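PDB 2XHF: peroxiredoxin 5 from Alvinella pompejana, which probably reduces hydrogen peroxide and organic hydroperoxides as a thiol-dependent antioxidant peroxidase of the peroxiredoxin family. Local coordinates for residues A[25-28]-A[33-36]; A[51-56]-A[84-89]; A[19-24]-A[115-120]. One frame throughout, in Å; residues are numbered along the deposited sequence.

Contact 1 (A[25-28]-A[33-36]); sequences VYED and SFPI
Val25 and Phe34 exchange two backbone hydrogen bonds and so form an antiparallel hydrogen-bonded pair. Val25 N gives to Phe34 O at 2.9 Å with an almost straight N-H...O angle of 170°; Phe34 N returns the bond to Val25 O at 3.0 Å. Next along, Tyr26 and Ser33 make the non-hydrogen-bonded pair, their CA atoms 4.4 Å apart. Val25 O is used twice, since it also receives a CA-H...O contact from Ser33 CA at 3.1 Å.

Two such bridges define a short two-stranded beta hairpin, strand 24-26 with strand 33-35, beside the central sheet and joined to its edge by a backbone hydrogen bond between Tyr26 and Ala108. Its Val25 and Ile36 both pack on Ile83 of strand 79-84 in the central sheet, and Phe34 and Ile36 reach Leu107 of the edge strand 105-108.

Among the apolar contacts, Val25 sends the CG2 branch across, bringing it 3.9 Å from Phe34 CE1, above the ring plane on the side where Val25 O also lies, and 4.1 Å from Ile36 CB. The Phe34 ring gets there because chi1 (48°) sets CG between the backbone N and the carbonyl carbon, which folds the ring back over its neighbour strand. On the other side of the hairpin, Ser33 CB lies over a face of Tyr26, 3.9 Å from the ring centroid, in a CH-pi contact. The hydroxyl of Tyr26 is engaged farther off, by His111 NE2.

The charged group in the contact is Glu27. Its extended chain runs past the far end of the Phe34 ring, and OE1 approaches Phe34 CZ obliquely at 3.3 Å, carboxylate and ring planes being 55° apart. The other oxygen, OE2, is paired with Arg105 in a salt bridge.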
loop_
_atom_site.group_PDB
_atom_site.type_symbol
_atom_site.label_atom_id
_atom_site.label_comp_id
_atom_site.label_asym_id
_atom_site.label_seq_id
_atom_site.Cartn_x
_atom_site.Cartn_y
_atom_site.Cartn_z
ATOM N N VAL A 25 -8.468 5.899 -13.209
ATOM C CA VAL A 25 -8.026 5.747 -11.844
ATOM C C VAL A 25 -8.935 4.756 -11.152
ATOM O O VAL A 25 -9.968 4.349 -11.683
ATOM C CB VAL A 25 -7.971 7.091 -11.087
ATOM C CG1 VAL A 25 -6.952 7.999 -11.731
ATOM C CG2 VAL A 25 -9.336 7.741 -11.074
ATOM N N TYR A 26 -8.508 4.316 -9.974
ATOM C CA TYR A 26 -9.201 3.264 -9.250
ATOM C C TYR A 26 -9.681 3.800 -7.917
ATOM O O TYR A 26 -9.088 4.731 -7.362
ATOM C CB TYR A 26 -8.247 2.078 -9.040
ATOM C CG TYR A 26 -7.746 1.520 -10.326
ATOM C CD1 TYR A 26 -6.728 2.159 -11.038
ATOM C CD2 TYR A 26 -8.281 0.352 -10.850
ATOM C CE1 TYR A 26 -6.291 1.654 -12.246
ATOM C CE2 TYR A 26 -7.852 -0.151 -12.046
ATOM C CZ TYR A 26 -6.852 0.493 -12.740
ATOM O OH TYR A 26 -6.422 -0.030 -13.937
ATOM N N GLU A 27 -10.772 3.252 -7.411
ATOM C CA GLU A 27 -11.287 3.690 -6.124
ATOM C C GLU A 27 -11.893 2.473 -5.439
ATOM O O GLU A 27 -12.654 1.721 -6.067
ATOM C CB GLU A 27 -12.340 4.774 -6.332
ATOM C CG GLU A 27 -12.826 5.439 -5.063
ATOM C CD GLU A 27 -13.839 6.544 -5.344
ATOM O OE1 GLU A 27 -14.423 6.572 -6.450
ATOM O OE2 GLU A 27 -14.057 7.366 -4.442
ATOM N N ASP A 28 -11.492 2.244 -4.190
ATOM C CA ASP A 28 -11.984 1.138 -3.345
ATOM C C ASP A 28 -11.472 -0.266 -3.720
ATOM O O ASP A 28 -10.836 -0.944 -2.904
ATOM C CB ASP A 28 -13.506 1.130 -3.250
ATOM C CG ASP A 28 -14.053 2.389 -2.613
ATOM O OD1 ASP A 28 -13.643 2.696 -1.480
ATOM O OD2 ASP A 28 -14.890 3.077 -3.240
ATOM N N SER A 33 -12.914 1.105 -11.686
ATOM C CA SER A 33 -12.068 2.099 -12.318
ATOM C C SER A 33 -12.879 2.946 -13.284
ATOM O O SER A 33 -13.922 2.539 -13.797
ATOM C CB SER A 33 -10.907 1.462 -13.050
ATOM O OG SER A 33 -11.386 0.576 -14.025
ATOM N N PHE A 34 -12.411 4.154 -13.488
ATOM C CA PHE A 34 -13.162 5.107 -14.285
ATOM C C PHE A 34 -12.212 6.241 -14.654
ATOM O O PHE A 34 -11.201 6.478 -13.971
ATOM C CB PHE A 34 -14.354 5.663 -13.489
ATOM C CG PHE A 34 -13.987 6.110 -12.111
ATOM C CD1 PHE A 34 -13.540 7.385 -11.877
ATOM C CD2 PHE A 34 -14.078 5.237 -11.045
ATOM C CE1 PHE A 34 -13.191 7.808 -10.622
ATOM C CE2 PHE A 34 -13.723 5.640 -9.771
ATOM C CZ PHE A 34 -13.261 6.926 -9.556
ATOM N N PRO A 35 -12.522 6.946 -15.739
ATOM C CA PRO A 35 -11.677 8.099 -16.067
ATOM C C PRO A 35 -11.735 9.130 -14.967
ATOM O O PRO A 35 -12.796 9.444 -14.425
ATOM C CB PRO A 35 -12.353 8.674 -17.331
ATOM C CG PRO A 35 -13.124 7.528 -17.911
ATOM C CD PRO A 35 -13.586 6.711 -16.740
ATOM N N ILE A 36 -10.592 9.690 -14.636
ATOM C CA ILE A 36 -10.574 10.757 -13.637
ATOM C C ILE A 36 -11.451 11.937 -14.067
ATOM O O ILE A 36 -11.961 12.675 -13.221
ATOM C CB ILE A 36 -9.137 11.186 -13.300
ATOM C CG1 ILE A 36 -9.134 12.049 -12.030
ATOM C CG2 ILE A 36 -8.434 11.864 -14.458
ATOM C CD1 ILE A 36 -7.740 12.335 -11.495
#

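Contact 2 (A[51-56]-A[84-89]); sequences VGAFVP and AVNDPF
Backbones 51-56 and 84-89 come closest at Gly52 and Ala84, CA atoms 5.5 Å apart, where Gly52 to Val55 folds into a type II beta turn closed by Val55 N to Gly52 O at 3.1 Å.

One side chain, Asn86, carries the direct polar contact. Its OD1 accepts from Ala53 N at 2.9 Å in a nearly straight bond (168° at the hydrogen), although the donor is tilted 34° from the amide's carbonyl plane. The same oxygen lies 3.4 Å from Gly52 CA and beside the methyl of Ala53. The other end of the amide is held through water: ND2 donates to a water that in turn donates to Ala53 O, 2.8 Å from it. Asn86 therefore serves both the N-H and the C=O of Ala53, which should fix the rotation of the amide. Its CB points toward the turn, and chi1 of -84°, with CG anti to the carbonyl carbon, carries OD1 to Ala53 N. A second water accepts from Val85 N and gives a weak bond to Val51 O, an oxygen that also receives NH1 of Arg132 of the same chain. Apolar packing is slight, Ala84 CB touching Gly52 CA.

Beyond Asn86 the chain enters helix 88-98 with Asp87 as its N-cap, and Asp87 OD1 meets Arg132 of the second subunit in a salt bridge. Phe54 lies against Phe54 of that subunit with parallel rings.

Within the thioredoxin fold, 51-56 is probably, by sequence, the active-site loop of a peroxiredoxin, leading to Ser58 where relatives carry the peroxidatic cysteine.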
loop_
_atom_site.group_PDB
_atom_site.type_symbol
_atom_site.label_atom_id
_atom_site.label_comp_id
_atom_site.label_asym_id
_atom_site.label_seq_id
_atom_site.Cartn_x
_atom_site.Cartn_y
_atom_site.Cartn_z
ATOM N N VAL A 51 2.399 11.304 -1.408
ATOM C CA VAL A 51 3.419 10.371 -1.852
ATOM C C VAL A 51 2.925 8.932 -1.705
ATOM O O VAL A 51 3.219 8.065 -2.520
ATOM C CB VAL A 51 4.742 10.622 -1.089
ATOM C CG1 VAL A 51 5.806 9.568 -1.437
ATOM C CG2 VAL A 51 5.231 12.036 -1.412
ATOM N N GLY A 52 2.185 8.663 -0.644
ATOM C CA GLY A 52 1.586 7.362 -0.512
ATOM C C GLY A 52 0.751 7.227 0.726
ATOM O O GLY A 52 0.991 7.895 1.724
ATOM N N ALA A 53 -0.217 6.321 0.664
ATOM C CA ALA A 53 -0.991 5.953 1.838
ATOM C C ALA A 53 0.003 5.485 2.913
ATOM O O ALA A 53 0.925 4.701 2.632
ATOM C CB ALA A 53 -1.927 4.843 1.481
ATOM N N PHE A 54 -0.200 5.971 4.144
ATOM C CA PHE A 54 0.594 5.584 5.322
ATOM C C PHE A 54 2.045 6.080 5.308
ATOM O O PHE A 54 2.796 5.809 6.234
ATOM C CB PHE A 54 0.549 4.064 5.542
ATOM C CG PHE A 54 -0.833 3.549 5.839
ATOM C CD1 PHE A 54 -1.428 3.789 7.065
ATOM C CD2 PHE A 54 -1.533 2.826 4.893
ATOM C CE1 PHE A 54 -2.705 3.325 7.329
ATOM C CE2 PHE A 54 -2.799 2.342 5.165
ATOM C CZ PHE A 54 -3.375 2.591 6.375
ATOM N N VAL A 55 2.427 6.835 4.293
ATOM C CA VAL A 55 3.774 7.395 4.234
ATOM C C VAL A 55 3.838 8.649 5.107
ATOM O O VAL A 55 2.954 9.486 5.048
ATOM C CB VAL A 55 4.180 7.743 2.785
ATOM C CG1 VAL A 55 5.545 8.428 2.768
ATOM C CG2 VAL A 55 4.160 6.497 1.907
ATOM N N PRO A 56 4.864 8.769 5.950
ATOM C CA PRO A 56 4.896 9.950 6.816
ATOM C C PRO A 56 4.791 11.242 5.998
ATOM O O PRO A 56 5.438 11.398 4.961
ATOM C CB PRO A 56 6.253 9.828 7.521
ATOM C CG PRO A 56 6.494 8.366 7.580
ATOM C CD PRO A 56 5.943 7.816 6.276
ATOM N N ALA A 84 -2.951 9.166 -5.096
ATOM C CA ALA A 84 -1.654 8.594 -4.774
ATOM C C ALA A 84 -1.390 7.384 -5.635
ATOM O O ALA A 84 -2.318 6.704 -6.068
ATOM C CB ALA A 84 -1.635 8.177 -3.327
ATOM N N VAL A 85 -0.112 7.073 -5.827
ATOM C CA VAL A 85 0.285 5.876 -6.529
ATOM C C VAL A 85 0.293 4.758 -5.476
ATOM O O VAL A 85 1.287 4.541 -4.752
ATOM C CB VAL A 85 1.639 6.068 -7.241
ATOM C CG1 VAL A 85 2.048 4.799 -7.965
ATOM C CG2 VAL A 85 1.585 7.250 -8.211
ATOM N N ASN A 86 -0.831 4.048 -5.428
ATOM C CA ASN A 86 -1.101 2.931 -4.515
ATOM C C ASN A 86 -2.178 2.092 -5.163
ATOM O O ASN A 86 -2.921 2.578 -6.033
ATOM C CB ASN A 86 -1.646 3.399 -3.171
ATOM C CG ASN A 86 -0.562 3.808 -2.191
ATOM O OD1 ASN A 86 -0.430 4.974 -1.873
ATOM N ND2 ASN A 86 0.213 2.841 -1.699
ATOM N N ASP A 87 -2.314 0.859 -4.704
ATOM C CA ASP A 87 -3.467 0.055 -5.077
ATOM C C ASP A 87 -4.686 0.558 -4.293
ATOM O O ASP A 87 -4.545 1.158 -3.224
ATOM C CB ASP A 87 -3.200 -1.451 -4.881
ATOM C CG ASP A 87 -3.229 -1.884 -3.422
ATOM O OD1 ASP A 87 -2.161 -2.285 -2.873
ATOM O OD2 ASP A 87 -4.324 -1.839 -2.815
ATOM N N PRO A 88 -5.897 0.324 -4.825
ATOM C CA PRO A 88 -7.078 0.900 -4.182
ATOM C C PRO A 88 -7.469 0.278 -2.856
ATOM O O PRO A 88 -8.107 0.946 -2.070
ATOM C CB PRO A 88 -8.180 0.695 -5.224
ATOM C CG PRO A 88 -7.692 -0.436 -6.057
ATOM C CD PRO A 88 -6.208 -0.286 -6.125
ATOM N N PHE A 89 -7.065 -0.958 -2.573
ATOM C CA PHE A 89 -7.371 -1.530 -1.249
ATOM C C PHE A 89 -6.626 -0.742 -0.172
ATOM O O PHE A 89 -7.194 -0.333 0.855
ATOM C CB PHE A 89 -6.987 -2.998 -1.169
ATOM C CG PHE A 89 -7.747 -3.895 -2.107
ATOM C CD1 PHE A 89 -9.130 -4.016 -2.017
ATOM C CD2 PHE A 89 -7.078 -4.647 -3.063
ATOM C CE1 PHE A 89 -9.812 -4.910 -2.837
ATOM C CE2 PHE A 89 -7.758 -5.551 -3.873
ATOM C CZ PHE A 89 -9.135 -5.643 -3.771
HETATM O O HOH W 1 1.920 8.964 -4.869
HETATM O O HOH W 2 2.268 3.799 0.345
#

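Contact 3 (A[19-24]-A[115-120]); sequences IIPDVL and TRALGT
A single proline ring makes this contact from its side: Pro21 alone in 19-24 touches 115-120, with no hydrogen bond between the two segments. Pro21 CA and Ala117 CA, 6.2 Å apart, are the closest pair of CA atoms between the two segments.

The ring offers different atoms to its two neighbours. Pro21 CB sits against the methyl of Ala117, with Ala117 CB 3.6 Å away, and Pro21 CG is almost as near to that methyl. On the other side of CG, Pro21 CD is met by Leu118 CD1 at 3.7 Å. Proline ring and leucine side chain cross at about a right angle, so Leu118 contributes one methyl branch rather than its length. CG of Leu118 is swung anti to the backbone N (chi1 -158°), which brings its end back toward the proline. Phe114, one turn earlier in helix 113-118, also packs on Pro21, while Leu118 rests on Tyr136 of the central sheet.

Just past the contact the helix ends. Thr120 N reaches back to Thr115 O at 3.0 Å, and Gly119 N makes a weak bond to Arg116 O; Gly119 has a positive phi of 82°. Thus the loop leading into the N-terminal hairpin packs against the last turn of helix 113-118, terminated by a Schellman motif with Gly119 as its C-prime residue.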
loop_
_atom_site.group_PDB
_atom_site.type_symbol
_atom_site.label_atom_id
_atom_site.label_comp_id
_atom_site.label_asym_id
_atom_site.label_seq_id
_atom_site.Cartn_x
_atom_site.Cartn_y
_atom_site.Cartn_z
ATOM N N ILE A 19 -6.296 20.828 -19.928
ATOM C CA ILE A 19 -7.198 19.747 -19.543
ATOM C C ILE A 19 -6.352 18.685 -18.847
ATOM O O ILE A 19 -5.306 18.286 -19.354
ATOM C CB ILE A 19 -7.941 19.178 -20.791
ATOM C CG1 ILE A 19 -8.749 20.292 -21.477
ATOM C CG2 ILE A 19 -8.837 18.033 -20.404
ATOM C CD1 ILE A 19 -9.478 19.865 -22.706
ATOM N N ILE A 20 -6.776 18.232 -17.674
ATOM C CA ILE A 20 -6.000 17.190 -16.982
ATOM C C ILE A 20 -5.974 15.896 -17.803
ATOM O O ILE A 20 -6.898 15.626 -18.581
ATOM C CB ILE A 20 -6.530 16.903 -15.538
ATOM C CG1 ILE A 20 -7.932 16.251 -15.567
ATOM C CG2 ILE A 20 -6.526 18.193 -14.688
ATOM C CD1 ILE A 20 -8.475 15.884 -14.176
ATOM N N PRO A 21 -4.914 15.084 -17.636
ATOM C CA PRO A 21 -4.839 13.815 -18.371
ATOM C C PRO A 21 -6.080 12.968 -18.151
ATOM O O PRO A 21 -6.554 12.825 -17.030
ATOM C CB PRO A 21 -3.608 13.130 -17.764
ATOM C CG PRO A 21 -2.763 14.257 -17.296
ATOM C CD PRO A 21 -3.726 15.298 -16.791
ATOM N N ASP A 22 -6.567 12.408 -19.249
ATOM C CA ASP A 22 -7.792 11.645 -19.305
ATOM C C ASP A 22 -7.394 10.180 -19.144
ATOM O O ASP A 22 -7.315 9.440 -20.113
ATOM C CB ASP A 22 -8.428 11.919 -20.686
ATOM C CG ASP A 22 -9.846 11.403 -20.835
ATOM O OD1 ASP A 22 -10.466 10.923 -19.854
ATOM O OD2 ASP A 22 -10.349 11.526 -21.990
ATOM N N VAL A 23 -7.107 9.770 -17.915
ATOM C CA VAL A 23 -6.697 8.391 -17.669
ATOM C C VAL A 23 -7.566 7.747 -16.601
ATOM O O VAL A 23 -8.245 8.432 -15.834
ATOM C CB VAL A 23 -5.227 8.284 -17.264
ATOM C CG1 VAL A 23 -4.334 9.133 -18.169
ATOM C CG2 VAL A 23 -5.071 8.683 -15.872
ATOM N N LEU A 24 -7.566 6.420 -16.588
ATOM C CA LEU A 24 -8.313 5.647 -15.600
ATOM C C LEU A 24 -7.653 5.695 -14.236
ATOM O O LEU A 24 -6.424 5.573 -14.115
ATOM C CB LEU A 24 -8.387 4.184 -16.041
ATOM C CG LEU A 24 -9.270 3.847 -17.233
ATOM C CD1 LEU A 24 -9.206 2.349 -17.458
ATOM C CD2 LEU A 24 -10.704 4.293 -16.980
ATOM N N THR A 115 0.090 10.203 -12.845
ATOM C CA THR A 115 1.270 10.885 -12.367
ATOM C C THR A 115 2.301 11.078 -13.491
ATOM O O THR A 115 2.860 12.168 -13.671
ATOM C CB THR A 115 1.862 10.081 -11.199
ATOM O OG1 THR A 115 0.944 10.107 -10.098
ATOM C CG2 THR A 115 3.220 10.630 -10.745
ATOM N N ARG A 116 2.528 10.037 -14.283
ATOM C CA ARG A 116 3.458 10.162 -15.398
ATOM C C ARG A 116 2.926 11.134 -16.445
ATOM O O ARG A 116 3.694 11.926 -16.998
ATOM C CB ARG A 116 3.741 8.806 -16.036
ATOM C CG ARG A 116 4.762 8.003 -15.258
ATOM C CD ARG A 116 5.226 6.769 -16.008
ATOM N NE ARG A 116 4.108 5.900 -16.368
ATOM C CZ ARG A 116 3.564 4.989 -15.567
ATOM N NH1 ARG A 116 4.046 4.798 -14.343
ATOM N NH2 ARG A 116 2.536 4.265 -15.995
ATOM N N ALA A 117 1.623 11.082 -16.725
ATOM C CA ALA A 117 1.044 11.928 -17.751
ATOM C C ALA A 117 1.130 13.383 -17.308
ATOM O O ALA A 117 1.344 14.281 -18.122
ATOM C CB ALA A 117 -0.395 11.521 -18.005
ATOM N N LEU A 118 0.990 13.608 -16.011
ATOM C CA LEU A 118 1.015 14.950 -15.458
ATOM C C LEU A 118 2.453 15.461 -15.333
ATOM O O LEU A 118 2.688 16.666 -15.213
ATOM C CB LEU A 118 0.321 14.950 -14.083
ATOM C CG LEU A 118 -0.203 16.295 -13.578
ATOM C CD1 LEU A 118 -1.252 16.903 -14.520
ATOM C CD2 LEU A 118 -0.764 16.141 -12.182
ATOM N N GLY A 119 3.415 14.540 -15.358
ATOM C CA GLY A 119 4.819 14.888 -15.227
ATOM C C GLY A 119 5.288 15.082 -13.786
ATOM O O GLY A 119 6.242 15.816 -13.532
ATOM N N THR A 120 4.631 14.423 -12.839
ATOM C CA THR A 120 4.892 14.673 -11.427
ATOM C C THR A 120 5.506 13.455 -10.736
ATOM O O THR A 120 5.378 13.274 -9.527
ATOM C CB THR A 120 3.594 15.066 -10.695
ATOM O OG1 THR A 120 2.600 14.066 -10.921
ATOM C CG2 THR A 120 3.062 16.396 -11.222
#

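From the N terminus, the chain passes through 19-24 and directly into contact 1, whose hairpin closes a very short loop. Contact 2 follows in series, closing the longer excursion from the end of strand 44-49, through helices 62-67 and 69-74, to the end of strand 79-84. Contact 3 spans both, since residues 115-120 return to 19-24 only after the other two are complete; none cross. Contacts 1 and 3 share a direct join, Ile36 N lying 2.9 Å from Val23 O, a probable hydrogen bond. Pro88 packs on Tyr26 and links contacts 1 and 2. Together they tie hairpin, loop 51-56 and helix 113-118 around the central sheet.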